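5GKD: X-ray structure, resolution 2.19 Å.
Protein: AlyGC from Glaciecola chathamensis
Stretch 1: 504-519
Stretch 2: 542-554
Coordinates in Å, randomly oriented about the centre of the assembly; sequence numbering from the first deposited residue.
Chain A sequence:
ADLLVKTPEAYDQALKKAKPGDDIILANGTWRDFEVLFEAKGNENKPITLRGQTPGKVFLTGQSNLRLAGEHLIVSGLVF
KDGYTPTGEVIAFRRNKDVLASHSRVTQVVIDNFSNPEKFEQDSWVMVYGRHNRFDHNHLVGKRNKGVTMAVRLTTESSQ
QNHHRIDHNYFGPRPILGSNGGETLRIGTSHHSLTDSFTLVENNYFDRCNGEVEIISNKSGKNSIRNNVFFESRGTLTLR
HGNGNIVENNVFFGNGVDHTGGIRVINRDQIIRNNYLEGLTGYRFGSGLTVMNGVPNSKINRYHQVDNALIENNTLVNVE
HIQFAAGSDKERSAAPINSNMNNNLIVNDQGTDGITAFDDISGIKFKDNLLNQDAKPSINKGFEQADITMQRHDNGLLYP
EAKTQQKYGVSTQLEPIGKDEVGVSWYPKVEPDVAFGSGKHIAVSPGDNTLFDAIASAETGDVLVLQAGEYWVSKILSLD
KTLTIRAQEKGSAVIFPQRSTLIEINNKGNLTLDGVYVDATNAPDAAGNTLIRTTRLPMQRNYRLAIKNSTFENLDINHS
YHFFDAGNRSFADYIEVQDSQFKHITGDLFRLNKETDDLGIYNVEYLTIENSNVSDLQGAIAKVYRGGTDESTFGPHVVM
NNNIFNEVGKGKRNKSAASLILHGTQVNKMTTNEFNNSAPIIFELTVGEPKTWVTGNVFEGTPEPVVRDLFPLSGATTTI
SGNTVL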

# COMPACT_ATOMS: atom_id res chain seq x y z
N GLU A 504 -4.47 -7.76 -13.53
CA GLU A 504 -3.86 -7.61 -12.21
C GLU A 504 -2.91 -8.78 -11.98
O GLU A 504 -3.28 -9.94 -12.19
CB GLU A 504 -4.93 -7.58 -11.12
CG GLU A 504 -4.40 -7.62 -9.72
CD GLU A 504 -5.50 -7.77 -8.69
OE1 GLU A 504 -5.87 -6.77 -8.05
OE2 GLU A 504 -5.99 -8.90 -8.51
N ILE A 505 -1.69 -8.48 -11.57
CA ILE A 505 -0.68 -9.50 -11.33
C ILE A 505 -0.59 -9.72 -9.82
O ILE A 505 -0.18 -8.83 -9.07
CB ILE A 505 0.67 -9.12 -11.94
CG1 ILE A 505 0.51 -8.82 -13.43
CG2 ILE A 505 1.70 -10.24 -11.72
CD1 ILE A 505 1.79 -8.32 -14.12
N ASN A 506 -0.97 -10.91 -9.38
CA ASN A 506 -0.93 -11.35 -8.00
C ASN A 506 0.32 -12.20 -7.75
O ASN A 506 1.05 -12.54 -8.67
CB ASN A 506 -2.17 -12.18 -7.65
CG ASN A 506 -3.44 -11.34 -7.61
OD1 ASN A 506 -4.44 -11.65 -8.27
ND2 ASN A 506 -3.41 -10.29 -6.82
N ASN A 507 0.52 -12.55 -6.48
CA ASN A 507 1.56 -13.49 -6.12
C ASN A 507 1.52 -14.71 -7.02
O ASN A 507 0.45 -15.27 -7.27
CB ASN A 507 1.40 -13.92 -4.66
CG ASN A 507 1.78 -12.83 -3.69
OD1 ASN A 507 2.68 -12.04 -3.96
ND2 ASN A 507 1.09 -12.77 -2.57
N LYS A 508 2.69 -15.11 -7.53
CA LYS A 508 2.92 -16.25 -8.40
C LYS A 508 2.51 -15.94 -9.84
O LYS A 508 2.77 -16.75 -10.73
CB LYS A 508 2.20 -17.53 -7.91
CG LYS A 508 2.52 -17.85 -6.44
CD LYS A 508 1.65 -18.93 -5.85
CE LYS A 508 1.88 -20.23 -6.55
NZ LYS A 508 3.33 -20.48 -6.65
N GLY A 509 1.92 -14.78 -10.10
CA GLY A 509 1.62 -14.40 -11.46
C GLY A 509 2.86 -13.90 -12.19
O GLY A 509 3.68 -13.16 -11.64
N ASN A 510 3.00 -14.33 -13.44
CA ASN A 510 3.99 -13.82 -14.37
C ASN A 510 3.32 -13.85 -15.74
O ASN A 510 2.60 -14.80 -16.05
CB ASN A 510 5.29 -14.65 -14.37
CG ASN A 510 5.91 -14.81 -12.96
OD1 ASN A 510 6.52 -13.88 -12.44
ND2 ASN A 510 5.78 -15.99 -12.37
N LEU A 511 3.52 -12.81 -16.54
CA LEU A 511 2.68 -12.59 -17.71
C LEU A 511 3.52 -12.31 -18.95
O LEU A 511 4.41 -11.46 -18.92
CB LEU A 511 1.72 -11.42 -17.48
CG LEU A 511 0.85 -11.01 -18.67
CD1 LEU A 511 -0.07 -12.16 -19.10
CD2 LEU A 511 0.03 -9.74 -18.39
N THR A 512 3.23 -13.02 -20.04
CA THR A 512 3.69 -12.66 -21.37
C THR A 512 2.49 -12.34 -22.24
O THR A 512 1.53 -13.12 -22.29
CB THR A 512 4.52 -13.77 -22.01
OG1 THR A 512 5.77 -13.89 -21.33
CG2 THR A 512 4.77 -13.48 -23.49
N LEU A 513 2.51 -11.18 -22.88
CA LEU A 513 1.56 -10.81 -23.92
C LEU A 513 2.30 -10.82 -25.25
O LEU A 513 3.37 -10.21 -25.37
CB LEU A 513 0.96 -9.42 -23.67
CG LEU A 513 0.16 -9.19 -22.39
CD1 LEU A 513 -0.29 -7.75 -22.31
CD2 LEU A 513 -1.04 -10.09 -22.34
N ASP A 514 1.72 -11.49 -26.23
CA ASP A 514 2.38 -11.70 -27.52
C ASP A 514 1.34 -11.49 -28.62
O ASP A 514 0.39 -12.27 -28.75
CB ASP A 514 3.00 -13.09 -27.57
CG ASP A 514 3.77 -13.35 -28.84
OD1 ASP A 514 3.88 -12.43 -29.68
OD2 ASP A 514 4.28 -14.49 -28.99
N GLY A 515 1.51 -10.42 -29.39
CA GLY A 515 0.66 -10.19 -30.55
C GLY A 515 -0.77 -9.78 -30.26
O GLY A 515 -1.63 -9.94 -31.12
N VAL A 516 -1.06 -9.25 -29.10
CA VAL A 516 -2.43 -8.93 -28.79
C VAL A 516 -2.69 -7.47 -29.14
O VAL A 516 -1.78 -6.68 -29.35
CB VAL A 516 -2.77 -9.22 -27.30
CG1 VAL A 516 -2.26 -10.59 -26.90
CG2 VAL A 516 -2.22 -8.13 -26.39
N TYR A 517 -3.96 -7.12 -29.20
CA TYR A 517 -4.38 -5.77 -29.53
C TYR A 517 -5.39 -5.33 -28.48
O TYR A 517 -6.40 -6.00 -28.27
CB TYR A 517 -4.98 -5.72 -30.94
CG TYR A 517 -5.18 -4.34 -31.49
CD1 TYR A 517 -6.26 -3.56 -31.08
CD2 TYR A 517 -4.30 -3.80 -32.42
CE1 TYR A 517 -6.45 -2.28 -31.57
CE2 TYR A 517 -4.48 -2.51 -32.92
CZ TYR A 517 -5.56 -1.76 -32.48
OH TYR A 517 -5.76 -0.49 -32.97
N VAL A 518 -5.12 -4.21 -27.82
CA VAL A 518 -5.98 -3.71 -26.76
C VAL A 518 -6.47 -2.33 -27.14
O VAL A 518 -5.66 -1.43 -27.37
CB VAL A 518 -5.28 -3.67 -25.39
CG1 VAL A 518 -6.23 -3.07 -24.35
CG2 VAL A 518 -4.84 -5.04 -24.95
N ASP A 519 -7.78 -2.18 -27.21
CA ASP A 519 -8.45 -0.90 -27.39
C ASP A 519 -9.22 -0.63 -26.11
O ASP A 519 -10.21 -1.30 -25.83
CB ASP A 519 -9.36 -0.94 -28.62
CG ASP A 519 -10.17 0.32 -28.81
OD1 ASP A 519 -9.96 1.31 -28.09
OD2 ASP A 519 -11.05 0.32 -29.70
N ASN A 542 8.45 -11.80 -6.29
CA ASN A 542 8.71 -10.99 -7.48
C ASN A 542 7.82 -11.46 -8.64
O ASN A 542 7.15 -12.48 -8.57
CB ASN A 542 10.18 -11.05 -7.88
CG ASN A 542 11.13 -10.61 -6.77
OD1 ASN A 542 10.74 -9.89 -5.86
ND2 ASN A 542 12.38 -11.04 -6.85
N TYR A 543 7.84 -10.71 -9.75
CA TYR A 543 7.07 -11.10 -10.93
C TYR A 543 7.86 -10.76 -12.18
O TYR A 543 8.80 -9.97 -12.15
CB TYR A 543 5.67 -10.43 -10.96
CG TYR A 543 5.74 -8.94 -11.16
CD1 TYR A 543 5.99 -8.09 -10.09
CD2 TYR A 543 5.59 -8.39 -12.41
CE1 TYR A 543 6.08 -6.73 -10.27
CE2 TYR A 543 5.66 -7.02 -12.60
CZ TYR A 543 5.92 -6.20 -11.53
OH TYR A 543 6.01 -4.85 -11.74
N ARG A 544 7.44 -11.35 -13.30
CA ARG A 544 8.00 -11.11 -14.62
C ARG A 544 6.90 -10.64 -15.57
O ARG A 544 5.79 -11.16 -15.55
CB ARG A 544 8.65 -12.39 -15.19
CG ARG A 544 9.88 -12.87 -14.44
CD ARG A 544 10.24 -14.31 -14.77
NE ARG A 544 9.40 -15.26 -14.06
CZ ARG A 544 9.07 -16.46 -14.53
NH1 ARG A 544 9.51 -16.85 -15.73
NH2 ARG A 544 8.29 -17.26 -13.83
N LEU A 545 7.23 -9.66 -16.42
CA LEU A 545 6.29 -9.14 -17.41
C LEU A 545 7.01 -8.99 -18.74
O LEU A 545 8.00 -8.26 -18.83
CB LEU A 545 5.70 -7.80 -16.94
CG LEU A 545 4.81 -7.03 -17.93
CD1 LEU A 545 3.64 -7.88 -18.37
CD2 LEU A 545 4.34 -5.73 -17.32
N ALA A 546 6.52 -9.68 -19.78
CA ALA A 546 7.05 -9.60 -21.14
C ALA A 546 5.93 -9.19 -22.09
O ALA A 546 4.82 -9.73 -22.02
CB ALA A 546 7.65 -10.93 -21.59
N ILE A 547 6.22 -8.23 -22.96
CA ILE A 547 5.25 -7.67 -23.90
C ILE A 547 5.90 -7.64 -25.27
O ILE A 547 6.91 -6.96 -25.47
CB ILE A 547 4.81 -6.26 -23.46
CG1 ILE A 547 4.08 -6.34 -22.12
CG2 ILE A 547 3.92 -5.62 -24.52
CD1 ILE A 547 3.75 -5.02 -21.56
N LYS A 548 5.32 -8.37 -26.22
CA LYS A 548 5.91 -8.56 -27.55
C LYS A 548 4.85 -8.41 -28.62
O LYS A 548 3.76 -8.97 -28.49
CB LYS A 548 6.55 -9.95 -27.69
CG LYS A 548 7.37 -10.37 -26.52
CD LYS A 548 7.81 -11.82 -26.59
CE LYS A 548 8.66 -12.15 -25.36
NZ LYS A 548 9.16 -13.54 -25.33
N ASN A 549 5.17 -7.68 -29.68
CA ASN A 549 4.33 -7.65 -30.89
C ASN A 549 2.92 -7.15 -30.61
O ASN A 549 1.98 -7.54 -31.30
CB ASN A 549 4.26 -9.03 -31.55
CG ASN A 549 5.62 -9.66 -31.72
OD1 ASN A 549 5.88 -10.74 -31.21
ND2 ASN A 549 6.50 -8.98 -32.44
N SER A 550 2.73 -6.30 -29.61
CA SER A 550 1.38 -5.96 -29.19
C SER A 550 1.11 -4.48 -29.40
O SER A 550 2.02 -3.67 -29.53
CB SER A 550 1.15 -6.35 -27.72
OG SER A 550 1.30 -7.74 -27.55
N THR A 551 -0.17 -4.15 -29.40
CA THR A 551 -0.61 -2.79 -29.65
C THR A 551 -1.63 -2.40 -28.58
O THR A 551 -2.53 -3.17 -28.26
CB THR A 551 -1.25 -2.67 -31.05
OG1 THR A 551 -0.32 -3.14 -32.02
CG2 THR A 551 -1.60 -1.22 -31.35
N PHE A 552 -1.48 -1.19 -28.06
CA PHE A 552 -2.32 -0.71 -26.97
C PHE A 552 -2.73 0.71 -27.30
O PHE A 552 -1.87 1.58 -27.46
CB PHE A 552 -1.57 -0.78 -25.62
CG PHE A 552 -0.98 -2.14 -25.32
CD1 PHE A 552 0.30 -2.46 -25.74
CD2 PHE A 552 -1.71 -3.09 -24.62
CE1 PHE A 552 0.84 -3.69 -25.47
CE2 PHE A 552 -1.17 -4.33 -24.36
CZ PHE A 552 0.10 -4.63 -24.79
N GLU A 553 -4.04 0.95 -27.42
CA GLU A 553 -4.53 2.22 -27.92
C GLU A 553 -5.69 2.74 -27.09
O GLU A 553 -6.46 1.98 -26.51
CB GLU A 553 -5.03 2.12 -29.36
CG GLU A 553 -3.94 2.00 -30.39
CD GLU A 553 -4.50 2.03 -31.80
OE1 GLU A 553 -5.75 2.01 -31.95
OE2 GLU A 553 -3.70 2.07 -32.76
N ASN A 554 -5.82 4.07 -27.09
CA ASN A 554 -7.02 4.75 -26.60
C ASN A 554 -7.20 4.57 -25.10
O ASN A 554 -8.31 4.33 -24.61
CB ASN A 554 -8.25 4.28 -27.38
CG ASN A 554 -8.15 4.59 -28.86
OD1 ASN A 554 -7.71 5.67 -29.25
ND2 ASN A 554 -8.55 3.63 -29.70
O HOH W 1 4.70 -13.41 -8.88
O HOH W 2 8.99 -14.83 -11.12
O HOH W 3 8.07 -14.44 -22.56

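The parallel pairing survives a bend: both chains turn at the same level, Gly-515 beside Asn-549, and re-form their ladder without losing register. Both residues take positive phi, a setting that favours glycine and that asparagine tolerates well. Ser-550 helps bridge the gap between ladders. Its OG donates to Lys-548 O (2.9 Å) within its own chain and accepts from Val-516 N (3.2 Å) across the contact, so one hydroxyl stands in where the regular backbone pattern lapses.

Before the bend, strands 510-514 and 543-548 run parallel, their axes 4.7 Å apart. Leu-511 reaches two neighbours, its N bonding Arg-544 O (3.0 Å) and its O accepting from Ala-546 N (2.9 Å); Leu-513 repeats the scheme with Ala-546 O and Lys-548 N. After the bend, Val-518 plays the same part, N to Thr-551 O (2.8 Å) and O from Glu-553 N (2.9 Å). Within each ladder the rule is alternation: the backbones of Leu-511, Leu-513 and Gly-515 bond before the bend, those of Val-516 and Val-518 after it, the phase slipping by one residue at the bend; the strand residues between them, such as Thr-512, offer CA-H to carbonyls, Thr-512 CA lying 3.2 Å from Ala-546 O.

The faces divide by chemistry. Leu-511, Leu-513 and Val-518 share one with Leu-545, Ile-547 and Phe-552. There Leu-513 CD1 meets the edge of the Phe-552 ring, 4.0 Å from CZ, and Val-518 CB lies 3.7 Å from Phe-552 CD2. The other face is more polar: Tyr-517 CE2 packs on Thr-551 CG2 (3.5 Å), while its OH makes a weak hydrogen bond to Glu-553 OE1 (2.7 Å).

Side chains also bond at the ends. Asn-510 OD1 accepts from Arg-544 N (2.8 Å), its CB lying over the guanidinium face, and a water links OD1 to Arg-544 NE. At the far end, Asn-554 ND2 donates to Asp-519 OD1 (3.2 Å).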